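Local coordinates for ABC transporter, substrate binding protein (Polyamine) (Agrobacterium tumefaciens, PDB 4EUO) that binds gamma-aminobutyric acid in the periplasm, probably delivering it to an ABC transporter as a selective class D substrate-binding protein, at residues Y101-A114 against I189-N201. Sequence-based numbering, arbitrary orientation. Where two conformers were deposited one is given.
Sequences YSFVIGCNVDSVSA and IASAEAPFGSVWN. With ABU (gamma-amino-butanoic acid), chain E.
An antiparallel strand pair of the mixed sheet, 101-107 against 196-200, runs into the GABA pocket at one end, where Y101 and F103 meet W200. V104 and V199 exchange two backbone hydrogen bonds, as do G106 and G197, and N108 N extends the ladder with a 2.7 Å bond to P195 O. At the pocket end N201 continues the ladder, its backbone N bonding to S102 O while its side-chain OD1 accepts from S102 N at 3.0 Å in a nearly straight bond (168°). CG of N201 sits between backbone N and carbonyl carbon, turning OD1 back onto the strand; ND2 bonds to G261 O. F103 lies alongside W200, both pointing the same way, with CE1 3.3 Å from W200 CD1 and planes inclined at 37°. The Y101 ring is turned far more steeply, 79° to the indole. In this solute-binding protein of the periplasmic binding protein clan, Y101 and W200 form part of the ligand site, with F103 packing beside the indole: the indole spreads one face under the GABA chain, whose CB rides 3.3 Å above its plane, and CD also lies over one face of the Y101 ring, toward its rim. A water joins Y101 OH, W200 NE1 and the ligand N, accepting from the latter two; D226 is among the other residues hydrogen-bonded to GABA. At the far end, N108 reaches the C-terminal part of helix 182-190. Its ND2, on a side chain extended away from the backbone N, bonds to I189 O at 3.0 Å, almost in its own amide plane; A192 N shares that oxygen. N108 O accepts from S111 N, and S111 OG adds a second bond in the conformer given. Beside it V112 CG1 presses on P195 CG at a tight 3.4 Å and reaches the F196 ring, whose edge meets SG of C107, disulfide-bonded to C115.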
loop_
_atom_site.group_PDB
_atom_site.type_symbol
_atom_site.label_atom_id
_atom_site.label_comp_id
_atom_site.label_asym_id
_atom_site.label_seq_id
_atom_site.Cartn_x
_atom_site.Cartn_y
_atom_site.Cartn_z
ATOM N N TYR A 101 -1.928 0.430 6.004
ATOM C CA TYR A 101 -2.717 1.420 5.285
ATOM C C TYR A 101 -4.099 0.909 4.985
ATOM O O TYR A 101 -4.380 -0.276 5.167
ATOM C CB TYR A 101 -2.003 1.797 3.961
ATOM C CG TYR A 101 -1.921 0.698 2.925
ATOM C CD1 TYR A 101 -2.907 0.553 1.953
ATOM C CD2 TYR A 101 -0.839 -0.183 2.895
ATOM C CE1 TYR A 101 -2.824 -0.450 0.988
ATOM C CE2 TYR A 101 -0.752 -1.195 1.943
ATOM C CZ TYR A 101 -1.738 -1.313 0.986
ATOM O OH TYR A 101 -1.664 -2.271 0.008
ATOM N N SER A 102 -4.937 1.793 4.417
ATOM C CA SER A 102 -6.250 1.407 3.962
ATOM C C SER A 102 -6.512 1.908 2.562
ATOM O O SER A 102 -6.013 2.976 2.189
ATOM C CB SER A 102 -7.332 2.064 4.818
ATOM O OG SER A 102 -7.285 1.529 6.127
ATOM N N PHE A 103 -7.333 1.169 1.825
ATOM C CA PHE A 103 -8.004 1.703 0.661
ATOM C C PHE A 103 -9.275 2.375 1.201
ATOM O O PHE A 103 -10.028 1.754 1.963
ATOM C CB PHE A 103 -8.403 0.627 -0.333
ATOM C CG PHE A 103 -7.211 0.066 -1.040
ATOM C CD1 PHE A 103 -6.618 0.759 -2.089
ATOM C CD2 PHE A 103 -6.675 -1.146 -0.657
ATOM C CE1 PHE A 103 -5.485 0.235 -2.732
ATOM C CE2 PHE A 103 -5.550 -1.656 -1.295
ATOM C CZ PHE A 103 -4.979 -0.976 -2.353
ATOM N N VAL A 104 -9.474 3.626 0.837
ATOM C CA VAL A 104 -10.609 4.449 1.251
ATOM C C VAL A 104 -11.257 5.053 0.044
ATOM O O VAL A 104 -10.703 5.042 -1.070
ATOM C CB VAL A 104 -10.132 5.572 2.198
ATOM C CG1 VAL A 104 -9.537 4.979 3.477
ATOM C CG2 VAL A 104 -9.097 6.472 1.508
ATOM N N ILE A 105 -12.440 5.648 0.262
ATOM C CA ILE A 105 -13.127 6.296 -0.842
ATOM C C ILE A 105 -12.790 7.772 -0.790
ATOM O O ILE A 105 -13.347 8.523 0.037
ATOM C CB ILE A 105 -14.642 6.029 -0.808
ATOM C CG1 ILE A 105 -14.907 4.508 -0.798
ATOM C CG2 ILE A 105 -15.306 6.690 -2.021
ATOM C CD1 ILE A 105 -16.399 4.127 -0.600
ATOM N N GLY A 106 -11.835 8.174 -1.629
ATOM C CA GLY A 106 -11.437 9.579 -1.723
ATOM C C GLY A 106 -12.351 10.318 -2.669
ATOM O O GLY A 106 -12.891 9.730 -3.617
ATOM N N CYS A 107 -12.538 11.637 -2.398
ATOM C CA CYS A 107 -13.468 12.387 -3.189
ATOM C C CYS A 107 -13.086 13.851 -3.316
ATOM O O CYS A 107 -12.849 14.521 -2.316
ATOM C CB CYS A 107 -14.864 12.233 -2.589
ATOM S SG CYS A 107 -16.152 13.124 -3.491
ATOM N N ASN A 108 -13.146 14.360 -4.544
ATOM C CA ASN A 108 -12.964 15.796 -4.813
ATOM C C ASN A 108 -14.390 16.380 -4.614
ATOM O O ASN A 108 -15.216 16.464 -5.546
ATOM C CB ASN A 108 -12.477 15.964 -6.247
ATOM C CG ASN A 108 -12.282 17.401 -6.673
ATOM O OD1 ASN A 108 -12.946 18.307 -6.162
ATOM N ND2 ASN A 108 -11.373 17.628 -7.594
ATOM N N VAL A 109 -14.680 16.688 -3.360
ATOM C CA VAL A 109 -16.019 17.053 -2.911
ATOM C C VAL A 109 -16.691 18.201 -3.682
ATOM O O VAL A 109 -17.865 18.105 -4.047
ATOM C CB VAL A 109 -16.050 17.243 -1.367
ATOM C CG1 VAL A 109 -15.084 18.348 -0.879
ATOM C CG2 VAL A 109 -17.472 17.486 -0.866
ATOM N N ASP A 110 -15.921 19.236 -3.992
ATOM C CA ASP A 110 -16.475 20.409 -4.659
ATOM C C ASP A 110 -16.718 20.239 -6.142
ATOM O O ASP A 110 -17.328 21.122 -6.744
ATOM C CB ASP A 110 -15.618 21.649 -4.350
ATOM C CG ASP A 110 -15.662 22.107 -2.899
ATOM O OD1 ASP A 110 -16.607 21.697 -2.164
ATOM O OD2 ASP A 110 -14.761 22.864 -2.494
ATOM N N SER A 111 -16.282 19.103 -6.738
ATOM C CA SER A 111 -16.449 18.848 -8.166
ATOM C C SER A 111 -17.622 17.936 -8.494
ATOM O O SER A 111 -17.900 17.682 -9.669
ATOM C CB SER A 111 -15.169 18.248 -8.737
ATOM O OG SER A 111 -14.979 16.953 -8.195
ATOM N N VAL A 112 -18.276 17.383 -7.456
ATOM C CA VAL A 112 -19.366 16.451 -7.667
ATOM C C VAL A 112 -20.603 16.879 -6.885
ATOM O O VAL A 112 -20.481 17.561 -5.862
ATOM C CB VAL A 112 -18.963 14.990 -7.310
ATOM C CG1 VAL A 112 -17.886 14.467 -8.254
ATOM C CG2 VAL A 112 -18.525 14.855 -5.854
ATOM N N SER A 113 -21.764 16.370 -7.296
ATOM C CA SER A 113 -23.002 16.649 -6.582
ATOM C C SER A 113 -22.942 16.007 -5.191
ATOM O O SER A 113 -23.320 16.627 -4.201
ATOM C CB SER A 113 -24.187 16.092 -7.358
ATOM O OG SER A 113 -25.344 16.321 -6.576
ATOM N N ALA A 114 -22.409 14.771 -5.109
ATOM C CA ALA A 114 -22.336 14.077 -3.822
ATOM C C ALA A 114 -21.161 13.106 -3.825
ATOM O O ALA A 114 -20.959 12.400 -4.828
ATOM C CB ALA A 114 -23.629 13.295 -3.586
ATOM N N ILE A 189 -8.041 12.315 -8.833
ATOM C CA ILE A 189 -8.963 12.885 -7.871
ATOM C C ILE A 189 -8.886 14.419 -7.948
ATOM O O ILE A 189 -9.929 15.078 -8.106
ATOM C CB ILE A 189 -8.647 12.387 -6.424
ATOM C CG1 ILE A 189 -8.771 10.844 -6.275
ATOM C CG2 ILE A 189 -9.488 13.163 -5.405
ATOM C CD1 ILE A 189 -10.213 10.317 -6.423
ATOM N N ALA A 190 -7.675 14.996 -7.810
ATOM C CA ALA A 190 -7.544 16.449 -7.740
ATOM C C ALA A 190 -8.038 17.172 -9.000
ATOM O O ALA A 190 -8.606 18.266 -8.873
ATOM C CB ALA A 190 -6.098 16.842 -7.422
ATOM N N SER A 191 -7.882 16.566 -10.154
ATOM C CA SER A 191 -8.286 17.178 -11.432
ATOM C C SER A 191 -9.777 16.990 -11.702
ATOM O O SER A 191 -10.300 17.563 -12.670
ATOM C CB SER A 191 -7.541 16.513 -12.575
ATOM O OG SER A 191 -7.948 15.172 -12.765
ATOM N N ALA A 192 -10.440 16.110 -10.925
ATOM C CA ALA A 192 -11.818 15.694 -11.138
ATOM C C ALA A 192 -11.965 14.942 -12.461
ATOM O O ALA A 192 -13.085 14.713 -12.914
ATOM C CB ALA A 192 -12.789 16.863 -11.052
ATOM N N GLU A 193 -10.849 14.436 -13.038
ATOM C CA GLU A 193 -10.958 13.552 -14.192
ATOM C C GLU A 193 -11.681 12.266 -13.727
ATOM O O GLU A 193 -12.455 11.682 -14.458
ATOM C CB GLU A 193 -9.567 13.241 -14.753
ATOM C CG GLU A 193 -9.512 12.487 -16.059
ATOM C CD GLU A 193 -8.090 12.350 -16.578
ATOM O OE1 GLU A 193 -7.211 13.143 -16.163
ATOM O OE2 GLU A 193 -7.847 11.405 -17.357
ATOM N N ALA A 194 -11.385 11.803 -12.497
ATOM C CA ALA A 194 -12.127 10.722 -11.824
ATOM C C ALA A 194 -12.222 11.201 -10.411
ATOM O O ALA A 194 -11.315 11.012 -9.602
ATOM C CB ALA A 194 -11.406 9.397 -11.920
ATOM N N PRO A 195 -13.289 11.962 -10.112
ATOM C CA PRO A 195 -13.337 12.696 -8.847
ATOM C C PRO A 195 -13.533 11.891 -7.580
ATOM O O PRO A 195 -13.450 12.433 -6.480
ATOM C CB PRO A 195 -14.475 13.695 -9.061
ATOM C CG PRO A 195 -15.385 12.972 -10.004
ATOM C CD PRO A 195 -14.443 12.282 -10.971
ATOM N N PHE A 196 -13.761 10.591 -7.722
ATOM C CA PHE A 196 -13.835 9.723 -6.559
ATOM C C PHE A 196 -13.348 8.343 -6.941
ATOM O O PHE A 196 -13.319 7.991 -8.118
ATOM C CB PHE A 196 -15.227 9.718 -5.875
ATOM C CG PHE A 196 -16.407 9.693 -6.820
ATOM C CD1 PHE A 196 -16.673 8.578 -7.600
ATOM C CD2 PHE A 196 -17.254 10.791 -6.929
ATOM C CE1 PHE A 196 -17.763 8.557 -8.485
ATOM C CE2 PHE A 196 -18.365 10.753 -7.792
ATOM C CZ PHE A 196 -18.608 9.642 -8.558
ATOM N N GLY A 197 -12.921 7.589 -5.946
ATOM C CA GLY A 197 -12.432 6.255 -6.195
ATOM C C GLY A 197 -11.837 5.650 -4.961
ATOM O O GLY A 197 -11.838 6.266 -3.888
ATOM N N SER A 198 -11.332 4.439 -5.147
ATOM C CA SER A 198 -10.679 3.681 -4.070
ATOM C C SER A 198 -9.183 3.949 -4.135
ATOM O O SER A 198 -8.541 3.578 -5.121
ATOM C CB SER A 198 -10.948 2.205 -4.231
ATOM O OG SER A 198 -10.219 1.544 -3.204
ATOM N N VAL A 199 -8.643 4.616 -3.131
ATOM C CA VAL A 199 -7.272 5.099 -3.158
ATOM C C VAL A 199 -6.555 4.799 -1.859
ATOM O O VAL A 199 -7.182 4.551 -0.820
ATOM C CB VAL A 199 -7.252 6.647 -3.408
ATOM C CG1 VAL A 199 -7.853 6.974 -4.784
ATOM C CG2 VAL A 199 -8.041 7.379 -2.326
ATOM N N TRP A 200 -5.217 4.860 -1.889
ATOM C CA TRP A 200 -4.406 4.684 -0.694
ATOM C C TRP A 200 -4.668 5.873 0.216
ATOM O O TRP A 200 -4.576 7.027 -0.235
ATOM C CB TRP A 200 -2.927 4.608 -1.071
ATOM C CG TRP A 200 -2.516 3.407 -1.855
ATOM C CD1 TRP A 200 -2.957 2.130 -1.692
ATOM C CD2 TRP A 200 -1.481 3.354 -2.843
ATOM N NE1 TRP A 200 -2.273 1.272 -2.544
ATOM C CE2 TRP A 200 -1.347 2.002 -3.249
ATOM C CE3 TRP A 200 -0.645 4.319 -3.426
ATOM C CZ2 TRP A 200 -0.428 1.597 -4.227
ATOM C CZ3 TRP A 200 0.308 3.911 -4.351
ATOM C CH2 TRP A 200 0.390 2.568 -4.763
ATOM N N ASN A 201 -4.954 5.626 1.514
ATOM C CA ASN A 201 -5.386 6.727 2.368
ATOM C C ASN A 201 -4.383 7.860 2.485
ATOM O O ASN A 201 -4.768 9.040 2.495
ATOM C CB ASN A 201 -5.827 6.213 3.736
ATOM C CG ASN A 201 -4.680 5.768 4.616
ATOM O OD1 ASN A 201 -4.147 4.651 4.471
ATOM N ND2 ASN A 201 -4.241 6.658 5.510
HETATM N N ABU E . 1.300 -0.184 -1.473
HETATM C CD ABU E . 0.862 1.049 -0.807
HETATM C CB ABU E . 1.599 2.258 -1.329
HETATM C CG ABU E . 1.138 3.473 -0.599
HETATM C C ABU E . 1.689 4.790 -1.104
HETATM O O ABU E . 1.050 5.901 -0.747
HETATM O OXT ABU E . 2.676 4.869 -1.963
HETATM O O HOH W 1 -1.230 -1.443 -2.542
#